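Local coordinates for methyltransferase domain-containing protein (Serratia marcescens, PDB 7CLU) that probably transfers a methyl group from S-adenosyl-L-methionine to a hydroxyl of a prodigiosin precursor, recognising its substrate by induced fit, at residues Leu27-Gln32 and Glu55-Ala60; Lys19-Ala24 and Arg62-Leu67; Gln90-Leu95 and Gly150-Pro155; Tyr74-Ala79 and Phe83-Glu88. One frame throughout, in Å; residues are numbered along the deposited sequence.

Interaction 1: Leu27-Gln32 and Glu55-Ala60; sequences LKLFDQ and EQLLIA
Four buried leucines carry this contact, and all of it is apolar. Leu57 and Leu58, neighbours on helix 51-63, receive Leu29 and Leu27 from the loop that follows helix 15-26. Leu29 is the centre: its CD1 lies 3.8 Å from Leu57 CD2 and equally 3.8 Å from Leu58 CD2, so one methyl rests against the CD2 branches of both leucines. With CG anti to the backbone N (chi1 173°), the Leu29 side chain runs past that of Leu57 in the opposite direction. Leu27 adds a second touch on the same branch, its CD1 being 3.9 Å from Leu57 CD2. Branched leucine tips suit such a place, since a forked tip lets one methyl, as in Leu29 CD1, touch two leucines at once.

The polar bonds run beside this apolar patch rather than across it. Lys28, with positive phi, ends helix 15-26 in a Schellman motif, and its carbonyl O accepts from Asp31 N and from Gln32 NE2 on opposite faces of the carbonyl plane. The Gln32 bond, 3.3 Å from NE2 to Lys28 O, is nearly straight at 168°. Leu58 also packs on Ile43 of helix 40-47, and the whole belongs to the helical core of the O-methyltransferase dimerisation domain, a winged-helix-like fold of the HTH clan.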
loop_
_atom_site.group_PDB
_atom_site.type_symbol
_atom_site.label_atom_id
_atom_site.label_comp_id
_atom_site.label_asym_id
_atom_site.label_seq_id
_atom_site.Cartn_x
_atom_site.Cartn_y
_atom_site.Cartn_z
ATOM N N LEU A 27 -3.027 -2.755 -16.868
ATOM C CA LEU A 27 -3.569 -3.664 -17.874
ATOM C C LEU A 27 -4.784 -3.090 -18.592
ATOM O O LEU A 27 -5.252 -3.701 -19.557
ATOM C CB LEU A 27 -3.934 -5.005 -17.225
ATOM C CG LEU A 27 -2.773 -5.913 -16.810
ATOM C CD1 LEU A 27 -3.209 -6.994 -15.829
ATOM C CD2 LEU A 27 -2.137 -6.552 -18.032
ATOM N N LYS A 28 -5.285 -1.928 -18.166
ATOM C CA LYS A 28 -6.533 -1.369 -18.676
ATOM C C LYS A 28 -7.664 -2.391 -18.576
ATOM O O LYS A 28 -8.485 -2.538 -19.482
ATOM C CB LYS A 28 -6.364 -0.861 -20.109
ATOM C CG LYS A 28 -5.415 0.321 -20.220
ATOM C CD LYS A 28 -4.949 0.524 -21.651
ATOM C CE LYS A 28 -4.145 1.816 -21.795
ATOM N NZ LYS A 28 -4.673 2.898 -20.919
ATOM N N LEU A 29 -7.700 -3.103 -17.449
ATOM C CA LEU A 29 -8.631 -4.213 -17.291
ATOM C C LEU A 29 -10.071 -3.728 -17.306
ATOM O O LEU A 29 -10.934 -4.338 -17.946
ATOM C CB LEU A 29 -8.320 -4.960 -15.991
ATOM C CG LEU A 29 -9.285 -6.064 -15.535
ATOM C CD1 LEU A 29 -8.516 -7.167 -14.803
ATOM C CD2 LEU A 29 -10.360 -5.508 -14.646
ATOM N N PHE A 30 -10.355 -2.637 -16.598
ATOM C CA PHE A 30 -11.719 -2.148 -16.550
ATOM C C PHE A 30 -12.210 -1.685 -17.914
ATOM O O PHE A 30 -13.422 -1.613 -18.125
ATOM C CB PHE A 30 -11.832 -1.028 -15.519
ATOM C CG PHE A 30 -11.216 -1.377 -14.200
ATOM C CD1 PHE A 30 -11.863 -2.232 -13.324
ATOM C CD2 PHE A 30 -9.981 -0.859 -13.840
ATOM C CE1 PHE A 30 -11.301 -2.563 -12.108
ATOM C CE2 PHE A 30 -9.406 -1.185 -12.628
ATOM C CZ PHE A 30 -10.063 -2.046 -11.754
ATOM N N ASP A 31 -11.300 -1.400 -18.853
ATOM C CA ASP A 31 -11.727 -1.022 -20.198
ATOM C C ASP A 31 -12.538 -2.129 -20.864
ATOM O O ASP A 31 -13.479 -1.844 -21.611
ATOM C CB ASP A 31 -10.510 -0.679 -21.059
ATOM C CG ASP A 31 -9.898 0.678 -20.712
ATOM O OD1 ASP A 31 -10.534 1.477 -19.984
ATOM O OD2 ASP A 31 -8.774 0.941 -21.190
ATOM N N GLN A 32 -12.194 -3.388 -20.597
ATOM C CA GLN A 32 -12.855 -4.538 -21.212
ATOM C C GLN A 32 -14.295 -4.709 -20.770
ATOM O O GLN A 32 -15.010 -5.539 -21.352
ATOM C CB GLN A 32 -12.077 -5.813 -20.898
ATOM C CG GLN A 32 -10.580 -5.675 -21.098
ATOM C CD GLN A 32 -10.238 -4.967 -22.401
ATOM O OE1 GLN A 32 -10.702 -5.362 -23.476
ATOM N NE2 GLN A 32 -9.437 -3.904 -22.309
ATOM N N GLU A 55 -8.101 -14.357 -13.909
ATOM C CA GLU A 55 -9.198 -14.665 -12.995
ATOM C C GLU A 55 -8.815 -14.339 -11.557
ATOM O O GLU A 55 -9.629 -13.806 -10.796
ATOM C CB GLU A 55 -9.628 -16.139 -13.120
ATOM C CG GLU A 55 -10.945 -16.378 -12.381
ATOM C CD GLU A 55 -11.507 -17.802 -12.486
ATOM O OE1 GLU A 55 -10.819 -18.717 -12.952
ATOM O OE2 GLU A 55 -12.678 -17.988 -12.100
ATOM N N GLN A 56 -7.556 -14.596 -11.187
ATOM C CA GLN A 56 -7.106 -14.266 -9.838
ATOM C C GLN A 56 -7.183 -12.769 -9.587
ATOM O O GLN A 56 -7.570 -12.330 -8.499
ATOM C CB GLN A 56 -5.678 -14.770 -9.604
ATOM C CG GLN A 56 -5.577 -16.269 -9.341
ATOM C CD GLN A 56 -4.134 -16.754 -9.327
ATOM O OE1 GLN A 56 -3.493 -16.836 -10.370
ATOM N NE2 GLN A 56 -3.619 -17.068 -8.148
ATOM N N LEU A 57 -6.784 -11.970 -10.573
ATOM C CA LEU A 57 -6.902 -10.524 -10.428
ATOM C C LEU A 57 -8.368 -10.103 -10.353
ATOM O O LEU A 57 -8.735 -9.260 -9.529
ATOM C CB LEU A 57 -6.194 -9.835 -11.592
ATOM C CG LEU A 57 -6.213 -8.316 -11.549
ATOM C CD1 LEU A 57 -5.695 -7.796 -10.211
ATOM C CD2 LEU A 57 -5.400 -7.773 -12.726
ATOM N N LEU A 58 -9.220 -10.715 -11.176
ATOM C CA LEU A 58 -10.640 -10.351 -11.205
ATOM C C LEU A 58 -11.321 -10.657 -9.881
ATOM O O LEU A 58 -12.080 -9.830 -9.357
ATOM C CB LEU A 58 -11.339 -11.090 -12.344
ATOM C CG LEU A 58 -10.942 -10.590 -13.725
ATOM C CD1 LEU A 58 -11.384 -11.614 -14.749
ATOM C CD2 LEU A 58 -11.568 -9.230 -13.982
ATOM N N ILE A 59 -11.095 -11.869 -9.352
ATOM C CA ILE A 59 -11.685 -12.265 -8.078
ATOM C C ILE A 59 -11.264 -11.307 -6.978
ATOM O O ILE A 59 -12.071 -10.926 -6.125
ATOM C CB ILE A 59 -11.292 -13.714 -7.742
ATOM C CG1 ILE A 59 -11.967 -14.698 -8.698
ATOM C CG2 ILE A 59 -11.613 -14.052 -6.294
ATOM C CD1 ILE A 59 -11.487 -16.155 -8.485
ATOM N N ALA A 60 -9.983 -10.925 -6.963
ATOM C CA ALA A 60 -9.511 -9.951 -5.989
ATOM C C ALA A 60 -10.232 -8.620 -6.153
ATOM O O ALA A 60 -10.677 -8.025 -5.169
ATOM C CB ALA A 60 -7.987 -9.760 -6.119
#

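Interaction 2: Lys19-Ala24 and Arg62-Leu67; sequences KALTAA and RAMGYL
Helix 15-26 faces the C-terminal end of helix 51-63 and the turn beyond it, with the CA atoms of Leu21 and Tyr66 8.9 Å apart and those of Ala20 and Met64 9.4 Å apart. Gly65 makes the turn: its positive phi closes a Schellman motif, a conformation in which a CB would press on the preceding carbonyl O, and the chain then redirects Tyr66 toward Leu21.

Leu21 does most of the touching. Its CD2 stands over the centre of the Tyr66 ring, 3.5 Å from the centroid and only 3° off the normal, a CH-pi contact in which the methyl meets all six ring carbons almost equally. The other branch reaches the phenol end, with Leu21 CD1 3.6 Å from Tyr66 OH. Met64 approaches the same leucine, its CE lying 3.8 Å from Leu21 CG, while Met64 SD is 4.0 Å from Ala20 CB. The bend at chi3 (61°) turns the Met64 methyl toward Leu21, and the short Ala20 side chain lets the sulfur come close to the helix. Within its own segment, Met64 CB lies at the edge of the Tyr66 ring.

The Tyr66 hydroxyl is hydrogen-bonded to Gln11 of the second subunit. On the same helix as Leu21, Lys19 forms a salt bridge with Asp100 of helix 93-107, while beyond Tyr66 the chain enters strand 68-70 of the small antiparallel sheet.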
loop_
_atom_site.group_PDB
_atom_site.type_symbol
_atom_site.label_atom_id
_atom_site.label_comp_id
_atom_site.label_asym_id
_atom_site.label_seq_id
_atom_site.Cartn_x
_atom_site.Cartn_y
_atom_site.Cartn_z
ATOM N N LYS A 19 -1.370 -2.821 -5.197
ATOM C CA LYS A 19 -0.849 -3.361 -6.451
ATOM C C LYS A 19 -1.910 -4.108 -7.250
ATOM O O LYS A 19 -1.809 -4.167 -8.484
ATOM C CB LYS A 19 0.347 -4.277 -6.184
ATOM C CG LYS A 19 1.676 -3.538 -6.036
ATOM C CD LYS A 19 2.112 -2.954 -7.380
ATOM C CE LYS A 19 3.507 -2.381 -7.313
ATOM N NZ LYS A 19 4.073 -2.144 -8.676
ATOM N N ALA A 20 -2.936 -4.676 -6.599
ATOM C CA ALA A 20 -4.054 -5.197 -7.385
ATOM C C ALA A 20 -4.699 -4.078 -8.201
ATOM O O ALA A 20 -4.994 -4.250 -9.387
ATOM C CB ALA A 20 -5.098 -5.880 -6.490
ATOM N N LEU A 21 -4.883 -2.909 -7.589
ATOM C CA LEU A 21 -5.469 -1.785 -8.313
ATOM C C LEU A 21 -4.538 -1.256 -9.402
ATOM O O LEU A 21 -4.971 -1.058 -10.544
ATOM C CB LEU A 21 -5.858 -0.685 -7.325
ATOM C CG LEU A 21 -7.144 -0.901 -6.508
ATOM C CD1 LEU A 21 -7.243 0.134 -5.386
ATOM C CD2 LEU A 21 -8.414 -0.819 -7.390
ATOM N N THR A 22 -3.253 -1.003 -9.080
ATOM C CA THR A 22 -2.368 -0.429 -10.096
ATOM C C THR A 22 -2.107 -1.401 -11.241
ATOM O O THR A 22 -1.958 -0.966 -12.387
ATOM C CB THR A 22 -1.023 0.038 -9.507
ATOM O OG1 THR A 22 -0.252 -1.074 -9.052
ATOM C CG2 THR A 22 -1.215 1.058 -8.354
ATOM N N ALA A 23 -2.065 -2.708 -10.969
ATOM C CA ALA A 23 -1.928 -3.669 -12.061
ATOM C C ALA A 23 -3.157 -3.640 -12.971
ATOM O O ALA A 23 -3.034 -3.558 -14.199
ATOM C CB ALA A 23 -1.687 -5.071 -11.505
ATOM N N ALA A 24 -4.353 -3.690 -12.381
ATOM C CA ALA A 24 -5.586 -3.608 -13.165
ATOM C C ALA A 24 -5.625 -2.351 -14.026
ATOM O O ALA A 24 -6.088 -2.383 -15.178
ATOM C CB ALA A 24 -6.794 -3.643 -12.235
ATOM N N ARG A 62 -13.091 -8.082 -7.441
ATOM C CA ARG A 62 -14.475 -8.248 -7.002
ATOM C C ARG A 62 -14.544 -8.233 -5.485
ATOM O O ARG A 62 -15.376 -7.534 -4.888
ATOM C CB ARG A 62 -15.029 -9.560 -7.554
ATOM C CG ARG A 62 -16.216 -10.115 -6.766
ATOM C CD ARG A 62 -17.430 -9.184 -6.844
ATOM N NE ARG A 62 -18.569 -9.726 -6.115
ATOM C CZ ARG A 62 -18.792 -9.544 -4.818
ATOM N NH1 ARG A 62 -17.951 -8.830 -4.096
ATOM N NH2 ARG A 62 -19.859 -10.088 -4.240
ATOM N N ALA A 63 -13.649 -8.996 -4.839
ATOM C CA ALA A 63 -13.674 -9.078 -3.384
ATOM C C ALA A 63 -13.387 -7.725 -2.750
ATOM O O ALA A 63 -13.838 -7.461 -1.631
ATOM C CB ALA A 63 -12.663 -10.129 -2.898
ATOM N N MET A 64 -12.658 -6.851 -3.455
ATOM C CA MET A 64 -12.359 -5.508 -2.958
ATOM C C MET A 64 -13.486 -4.515 -3.203
ATOM O O MET A 64 -13.419 -3.391 -2.691
ATOM C CB MET A 64 -11.066 -4.969 -3.601
ATOM C CG MET A 64 -9.761 -5.654 -3.134
ATOM S SD MET A 64 -8.370 -5.269 -4.220
ATOM C CE MET A 64 -8.330 -3.499 -4.006
ATOM N N GLY A 65 -14.498 -4.885 -3.982
ATOM C CA GLY A 65 -15.634 -4.027 -4.243
ATOM C C GLY A 65 -15.545 -3.185 -5.497
ATOM O O GLY A 65 -16.478 -2.407 -5.763
ATOM N N TYR A 66 -14.457 -3.307 -6.270
ATOM C CA TYR A 66 -14.275 -2.511 -7.478
ATOM C C TYR A 66 -15.063 -3.063 -8.657
ATOM O O TYR A 66 -15.428 -2.302 -9.556
ATOM C CB TYR A 66 -12.783 -2.395 -7.814
ATOM C CG TYR A 66 -12.101 -1.470 -6.824
ATOM C CD1 TYR A 66 -12.138 -0.090 -7.001
ATOM C CD2 TYR A 66 -11.507 -1.971 -5.671
ATOM C CE1 TYR A 66 -11.564 0.766 -6.074
ATOM C CE2 TYR A 66 -10.940 -1.134 -4.736
ATOM C CZ TYR A 66 -10.967 0.238 -4.940
ATOM O OH TYR A 66 -10.395 1.081 -4.013
ATOM N N LEU A 67 -15.361 -4.357 -8.655
ATOM C CA LEU A 67 -16.195 -4.956 -9.679
ATOM C C LEU A 67 -17.329 -5.722 -9.018
ATOM O O LEU A 67 -17.218 -6.153 -7.863
ATOM C CB LEU A 67 -15.399 -5.906 -10.572
ATOM C CG LEU A 67 -14.251 -5.345 -11.405
ATOM C CD1 LEU A 67 -13.498 -6.482 -12.071
ATOM C CD2 LEU A 67 -14.781 -4.324 -12.455
#

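Interaction 3: Gln90-Leu95 and Gly150-Pro155; sequences QWLGWL and GKFAAP
This is a mixed polar and apolar contact at the protein surface, bridging the start of helix 93-107 and the end of helix 139-152 on the Rossmann-like methyltransferase side. Lys151 does most of the bridging. Its chain, bent at chi2 and chi3 (37° at the latter), passes Gln90 in the opposite direction, with Lys151 CE 3.9 Å from Gln90 CA, and delivers the ammonium to the loop just before helix 93-107. A lysine suits this span because its methylenes can lie against the backbone while the charged tip finds a carbonyl. A weak second bond joins Lys151 NZ to the carbonyl O of Pro89.

Next along helix 139-152, Phe152 meets Leu92 at about a right angle. The methyl Leu92 CD2 comes to the edge of the ring, near its plane, 4.0 Å from Phe152 CZ. Leu92 occupies the N-cap position of helix 93-107.

Lys5 of the second subunit packs on Leu92, Lys151 and Phe152 and donates to Gln90 O, so the dimer partner covers part of the junction. Phe152 lies about 7 Å, side chain to side chain, from Arg331, a residue that binds S-adenosylhomocysteine. The one hydrogen bond between the two segments is short: Lys151 NZ is 2.7 Å from Trp91 O, the donor tilted 24° from the carbonyl plane and the C=O...N angle 137°.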
loop_
_atom_site.group_PDB
_atom_site.type_symbol
_atom_site.label_atom_id
_atom_site.label_comp_id
_atom_site.label_asym_id
_atom_site.label_seq_id
_atom_site.Cartn_x
_atom_site.Cartn_y
_atom_site.Cartn_z
ATOM N N GLN A 90 -11.448 11.560 -15.205
ATOM C CA GLN A 90 -10.942 11.317 -13.860
ATOM C C GLN A 90 -10.143 10.012 -13.756
ATOM O O GLN A 90 -9.877 9.538 -12.646
ATOM C CB GLN A 90 -12.103 11.334 -12.862
ATOM C CG GLN A 90 -12.641 12.740 -12.582
ATOM C CD GLN A 90 -12.451 13.171 -11.133
ATOM O OE1 GLN A 90 -13.326 12.948 -10.284
ATOM N NE2 GLN A 90 -11.305 13.786 -10.840
ATOM N N TRP A 91 -9.755 9.444 -14.895
ATOM C CA TRP A 91 -8.960 8.225 -14.984
ATOM C C TRP A 91 -7.757 8.260 -14.050
ATOM O O TRP A 91 -7.015 9.244 -14.004
ATOM C CB TRP A 91 -8.525 8.066 -16.446
ATOM C CG TRP A 91 -7.364 7.145 -16.818
ATOM C CD1 TRP A 91 -6.223 7.506 -17.507
ATOM C CD2 TRP A 91 -7.264 5.727 -16.615
ATOM N NE1 TRP A 91 -5.435 6.412 -17.722
ATOM C CE2 TRP A 91 -6.054 5.306 -17.200
ATOM C CE3 TRP A 91 -8.079 4.778 -16.001
ATOM C CZ2 TRP A 91 -5.628 3.984 -17.161
ATOM C CZ3 TRP A 91 -7.664 3.465 -15.984
ATOM C CH2 TRP A 91 -6.445 3.080 -16.547
ATOM N N LEU A 92 -7.570 7.179 -13.295
ATOM C CA LEU A 92 -6.507 7.121 -12.299
ATOM C C LEU A 92 -5.205 6.549 -12.849
ATOM O O LEU A 92 -4.248 6.384 -12.087
ATOM C CB LEU A 92 -6.988 6.309 -11.086
ATOM C CG LEU A 92 -7.980 7.047 -10.188
ATOM C CD1 LEU A 92 -8.437 6.223 -8.985
ATOM C CD2 LEU A 92 -7.403 8.390 -9.746
ATOM N N GLY A 93 -5.137 6.281 -14.157
ATOM C CA GLY A 93 -3.981 5.593 -14.712
ATOM C C GLY A 93 -2.662 6.306 -14.471
ATOM O O GLY A 93 -1.632 5.660 -14.250
ATOM N N TRP A 94 -2.662 7.641 -14.507
ATOM C CA TRP A 94 -1.390 8.324 -14.287
ATOM C C TRP A 94 -0.853 8.030 -12.897
ATOM O O TRP A 94 0.340 7.748 -12.735
ATOM C CB TRP A 94 -1.493 9.840 -14.489
ATOM C CG TRP A 94 -0.115 10.465 -14.320
ATOM C CD1 TRP A 94 0.805 10.711 -15.308
ATOM C CD2 TRP A 94 0.515 10.840 -13.085
ATOM N NE1 TRP A 94 1.950 11.245 -14.763
ATOM C CE2 TRP A 94 1.800 11.327 -13.401
ATOM C CE3 TRP A 94 0.114 10.819 -11.745
ATOM C CZ2 TRP A 94 2.682 11.789 -12.424
ATOM C CZ3 TRP A 94 0.995 11.272 -10.777
ATOM C CH2 TRP A 94 2.258 11.752 -11.122
ATOM N N LEU A 95 -1.714 8.084 -11.877
ATOM C CA LEU A 95 -1.249 7.777 -10.528
ATOM C C LEU A 95 -0.742 6.346 -10.441
ATOM O O LEU A 95 0.305 6.081 -9.836
ATOM C CB LEU A 95 -2.362 8.020 -9.516
ATOM C CG LEU A 95 -2.074 7.767 -8.028
ATOM C CD1 LEU A 95 -0.878 8.591 -7.573
ATOM C CD2 LEU A 95 -3.315 8.095 -7.180
ATOM N N GLY A 150 -4.326 18.574 -11.492
ATOM C CA GLY A 150 -5.347 19.573 -11.756
ATOM C C GLY A 150 -6.746 19.031 -11.551
ATOM O O GLY A 150 -7.608 19.711 -10.996
ATOM N N LYS A 151 -6.975 17.784 -11.967
ATOM C CA LYS A 151 -8.255 17.132 -11.729
ATOM C C LYS A 151 -8.601 17.119 -10.247
ATOM O O LYS A 151 -9.717 17.482 -9.857
ATOM C CB LYS A 151 -8.220 15.701 -12.270
ATOM C CG LYS A 151 -8.343 15.598 -13.777
ATOM C CD LYS A 151 -7.529 14.434 -14.332
ATOM C CE LYS A 151 -7.553 13.209 -13.416
ATOM N NZ LYS A 151 -7.302 11.947 -14.171
ATOM N N PHE A 152 -7.660 16.690 -9.406
ATOM C CA PHE A 152 -7.923 16.602 -7.976
ATOM C C PHE A 152 -8.115 17.956 -7.330
ATOM O O PHE A 152 -8.709 18.031 -6.254
ATOM C CB PHE A 152 -6.775 15.897 -7.255
ATOM C CG PHE A 152 -6.836 14.427 -7.350
ATOM C CD1 PHE A 152 -6.314 13.783 -8.451
ATOM C CD2 PHE A 152 -7.450 13.680 -6.358
ATOM C CE1 PHE A 152 -6.386 12.417 -8.557
ATOM C CE2 PHE A 152 -7.527 12.309 -6.459
ATOM C CZ PHE A 152 -6.976 11.675 -7.552
ATOM N N ALA A 153 -7.582 19.015 -7.931
ATOM C CA ALA A 153 -7.563 20.315 -7.283
ATOM C C ALA A 153 -8.894 21.042 -7.396
ATOM O O ALA A 153 -9.011 22.162 -6.889
ATOM C CB ALA A 153 -6.436 21.176 -7.870
ATOM N N ALA A 154 -9.888 20.435 -8.051
ATOM C CA ALA A 154 -11.177 21.093 -8.249
ATOM C C ALA A 154 -11.797 21.600 -6.952
ATOM O O ALA A 154 -12.231 22.757 -6.927
ATOM C CB ALA A 154 -12.131 20.152 -9.003
ATOM N N PRO A 155 -11.860 20.834 -5.857
ATOM C CA PRO A 155 -12.429 21.409 -4.625
ATOM C C PRO A 155 -11.607 22.546 -4.048
ATOM O O PRO A 155 -12.191 23.469 -3.472
ATOM C CB PRO A 155 -12.495 20.215 -3.669
ATOM C CG PRO A 155 -12.604 19.023 -4.589
ATOM C CD PRO A 155 -11.702 19.370 -5.746
#

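Interaction 4: Tyr74-Ala79 and Phe83-Glu88; sequences YHLPAA and FLLSDE
Leu76 touches Leu84 and Leu85 where the chain leaves the small antiparallel sheet, strands 68-70 and 73-75, of the winged-helix-like dimerisation domain and returns through the short helix 81-84. From CB, which points toward residues Phe83-Glu88, the Leu76 side chain goes out with CG anti to the backbone N (chi1 179°). It then divides its two methyls between successive residues. Leu76 CD1 meets the tip of Leu84, 4.0 Å from Leu84 CD1. Leu76 CD2 goes to Leu85 instead: it lies 3.7 Å from Leu85 CD2, with CG and CD1 of Leu85 close behind, so this methyl sits against the fork of the other leucine. Leucine suits all three positions, which are buried and meet through their branched apolar ends. Around them, Leu84 packs on Phe30 and Leu85 on Asp31, both from the loop after helix 15-26.

Past Leu85 a type I turn from Leu85 to Glu88 carries the chain onward, closed by Glu88 N on Leu85 O. At the other end of the contact, where Ala79 is exposed, Phe83 is turned with chi1 59°, between its backbone N and carbonyl carbon, and its ring meets the main chain: Phe83 CE2 lies 3.5 Å from Ala79 O.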
loop_
_atom_site.group_PDB
_atom_site.type_symbol
_atom_site.label_atom_id
_atom_site.label_comp_id
_atom_site.label_asym_id
_atom_site.label_seq_id
_atom_site.Cartn_x
_atom_site.Cartn_y
_atom_site.Cartn_z
ATOM N N TYR A 74 -18.379 -10.605 -14.865
ATOM C CA TYR A 74 -17.890 -9.434 -14.157
ATOM C C TYR A 74 -18.548 -8.190 -14.729
ATOM O O TYR A 74 -18.774 -8.089 -15.938
ATOM C CB TYR A 74 -16.358 -9.341 -14.244
ATOM C CG TYR A 74 -15.723 -10.424 -13.405
ATOM C CD1 TYR A 74 -15.473 -10.216 -12.053
ATOM C CD2 TYR A 74 -15.441 -11.674 -13.941
ATOM C CE1 TYR A 74 -14.946 -11.213 -11.266
ATOM C CE2 TYR A 74 -14.894 -12.681 -13.158
ATOM C CZ TYR A 74 -14.662 -12.437 -11.817
ATOM O OH TYR A 74 -14.120 -13.413 -11.020
ATOM N N HIS A 75 -18.878 -7.255 -13.846
ATOM C CA HIS A 75 -19.581 -6.043 -14.220
ATOM C C HIS A 75 -18.875 -4.834 -13.621
ATOM O O HIS A 75 -18.587 -4.808 -12.419
ATOM C CB HIS A 75 -21.049 -6.102 -13.760
ATOM C CG HIS A 75 -21.742 -4.781 -13.802
ATOM N ND1 HIS A 75 -22.134 -4.188 -14.982
ATOM C CD2 HIS A 75 -22.113 -3.937 -12.810
ATOM C CE1 HIS A 75 -22.699 -3.023 -14.718
ATOM N NE2 HIS A 75 -22.711 -2.852 -13.407
ATOM N N LEU A 76 -18.608 -3.838 -14.458
ATOM C CA LEU A 76 -18.067 -2.567 -13.977
ATOM C C LEU A 76 -19.172 -1.696 -13.386
ATOM O O LEU A 76 -20.084 -1.288 -14.114
ATOM C CB LEU A 76 -17.373 -1.828 -15.109
ATOM C CG LEU A 76 -16.797 -0.468 -14.737
ATOM C CD1 LEU A 76 -15.679 -0.629 -13.696
ATOM C CD2 LEU A 76 -16.264 0.242 -15.982
ATOM N N PRO A 77 -19.133 -1.385 -12.092
ATOM C CA PRO A 77 -20.176 -0.533 -11.506
ATOM C C PRO A 77 -20.185 0.855 -12.137
ATOM O O PRO A 77 -19.135 1.421 -12.454
ATOM C CB PRO A 77 -19.792 -0.472 -10.021
ATOM C CG PRO A 77 -19.019 -1.754 -9.791
ATOM C CD PRO A 77 -18.245 -1.962 -11.067
ATOM N N ALA A 78 -21.395 1.403 -12.298
ATOM C CA ALA A 78 -21.553 2.683 -12.981
ATOM C C ALA A 78 -20.777 3.783 -12.278
ATOM O O ALA A 78 -20.110 4.594 -12.926
ATOM C CB ALA A 78 -23.038 3.051 -13.074
ATOM N N ALA A 79 -20.845 3.822 -10.953
ATOM C CA ALA A 79 -20.192 4.894 -10.220
ATOM C C ALA A 79 -18.676 4.768 -10.184
ATOM O O ALA A 79 -18.021 5.679 -9.672
ATOM C CB ALA A 79 -20.738 4.966 -8.794
ATOM N N PHE A 83 -13.498 6.986 -12.853
ATOM C CA PHE A 83 -12.098 6.914 -12.463
ATOM C C PHE A 83 -11.389 5.611 -12.826
ATOM O O PHE A 83 -10.161 5.557 -12.703
ATOM C CB PHE A 83 -11.941 7.197 -10.956
ATOM C CG PHE A 83 -12.696 6.257 -10.051
ATOM C CD1 PHE A 83 -12.116 5.062 -9.612
ATOM C CD2 PHE A 83 -13.954 6.593 -9.587
ATOM C CE1 PHE A 83 -12.804 4.210 -8.751
ATOM C CE2 PHE A 83 -14.648 5.755 -8.738
ATOM C CZ PHE A 83 -14.064 4.552 -8.310
ATOM N N LEU A 84 -12.097 4.583 -13.308
ATOM C CA LEU A 84 -11.451 3.336 -13.709
ATOM C C LEU A 84 -11.336 3.155 -15.218
ATOM O O LEU A 84 -10.587 2.280 -15.661
ATOM C CB LEU A 84 -12.190 2.115 -13.133
ATOM C CG LEU A 84 -12.229 2.019 -11.611
ATOM C CD1 LEU A 84 -12.843 0.690 -11.163
ATOM C CD2 LEU A 84 -10.823 2.173 -11.097
ATOM N N LEU A 85 -12.061 3.926 -16.012
ATOM C CA LEU A 85 -11.979 3.836 -17.465
ATOM C C LEU A 85 -10.952 4.837 -17.981
ATOM O O LEU A 85 -10.911 5.986 -17.531
ATOM C CB LEU A 85 -13.347 4.116 -18.093
ATOM C CG LEU A 85 -14.397 3.015 -17.861
ATOM C CD1 LEU A 85 -15.768 3.462 -18.353
ATOM C CD2 LEU A 85 -13.959 1.730 -18.532
ATOM N N SER A 86 -10.145 4.403 -18.951
ATOM C CA SER A 86 -8.969 5.170 -19.340
ATOM C C SER A 86 -9.286 6.386 -20.204
ATOM O O SER A 86 -8.393 7.218 -20.415
ATOM C CB SER A 86 -7.972 4.266 -20.057
ATOM O OG SER A 86 -8.500 3.795 -21.270
ATOM N N ASP A 87 -10.517 6.528 -20.691
ATOM C CA ASP A 87 -10.908 7.702 -21.451
ATOM C C ASP A 87 -11.734 8.669 -20.625
ATOM O O ASP A 87 -12.077 9.748 -21.116
ATOM C CB ASP A 87 -11.688 7.300 -22.697
ATOM C CG ASP A 87 -13.071 6.767 -22.365
ATOM O OD1 ASP A 87 -13.219 6.081 -21.326
ATOM O OD2 ASP A 87 -14.010 7.045 -23.139
ATOM N N GLU A 88 -12.054 8.314 -19.393
ATOM C CA GLU A 88 -12.814 9.220 -18.554
ATOM C C GLU A 88 -11.891 10.284 -17.961
ATOM O O GLU A 88 -10.752 9.988 -17.591
ATOM C CB GLU A 88 -13.524 8.449 -17.444
ATOM C CG GLU A 88 -14.603 7.511 -17.967
ATOM C CD GLU A 88 -15.753 8.244 -18.636
ATOM O OE1 GLU A 88 -16.133 9.339 -18.154
ATOM O OE2 GLU A 88 -16.279 7.714 -19.644
#

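Interactions 1, 2 and 4 are buried and mainly apolar, and together they pack the dimerisation domain. The first two share helix 51-63, and Phe30, from the loop in interaction 1, touches Ala24 and Leu67 of interaction 2. Interaction 4 meets interaction 2 through Leu67 CD2 on Leu76 CD1, and interaction 1 through the hydrogen bond of Asp31 OD2 with Ser86 OG. Their chemistry varies from leucine on leucine to a methyl over a tyrosine ring. Interaction 3 differs: it lies at the surface, nearer the chain's centre, and relies on a lysine-to-carbonyl bond. Its Leu92 N is hydrogen-bonded to Phe83 O, linking it to interaction 4.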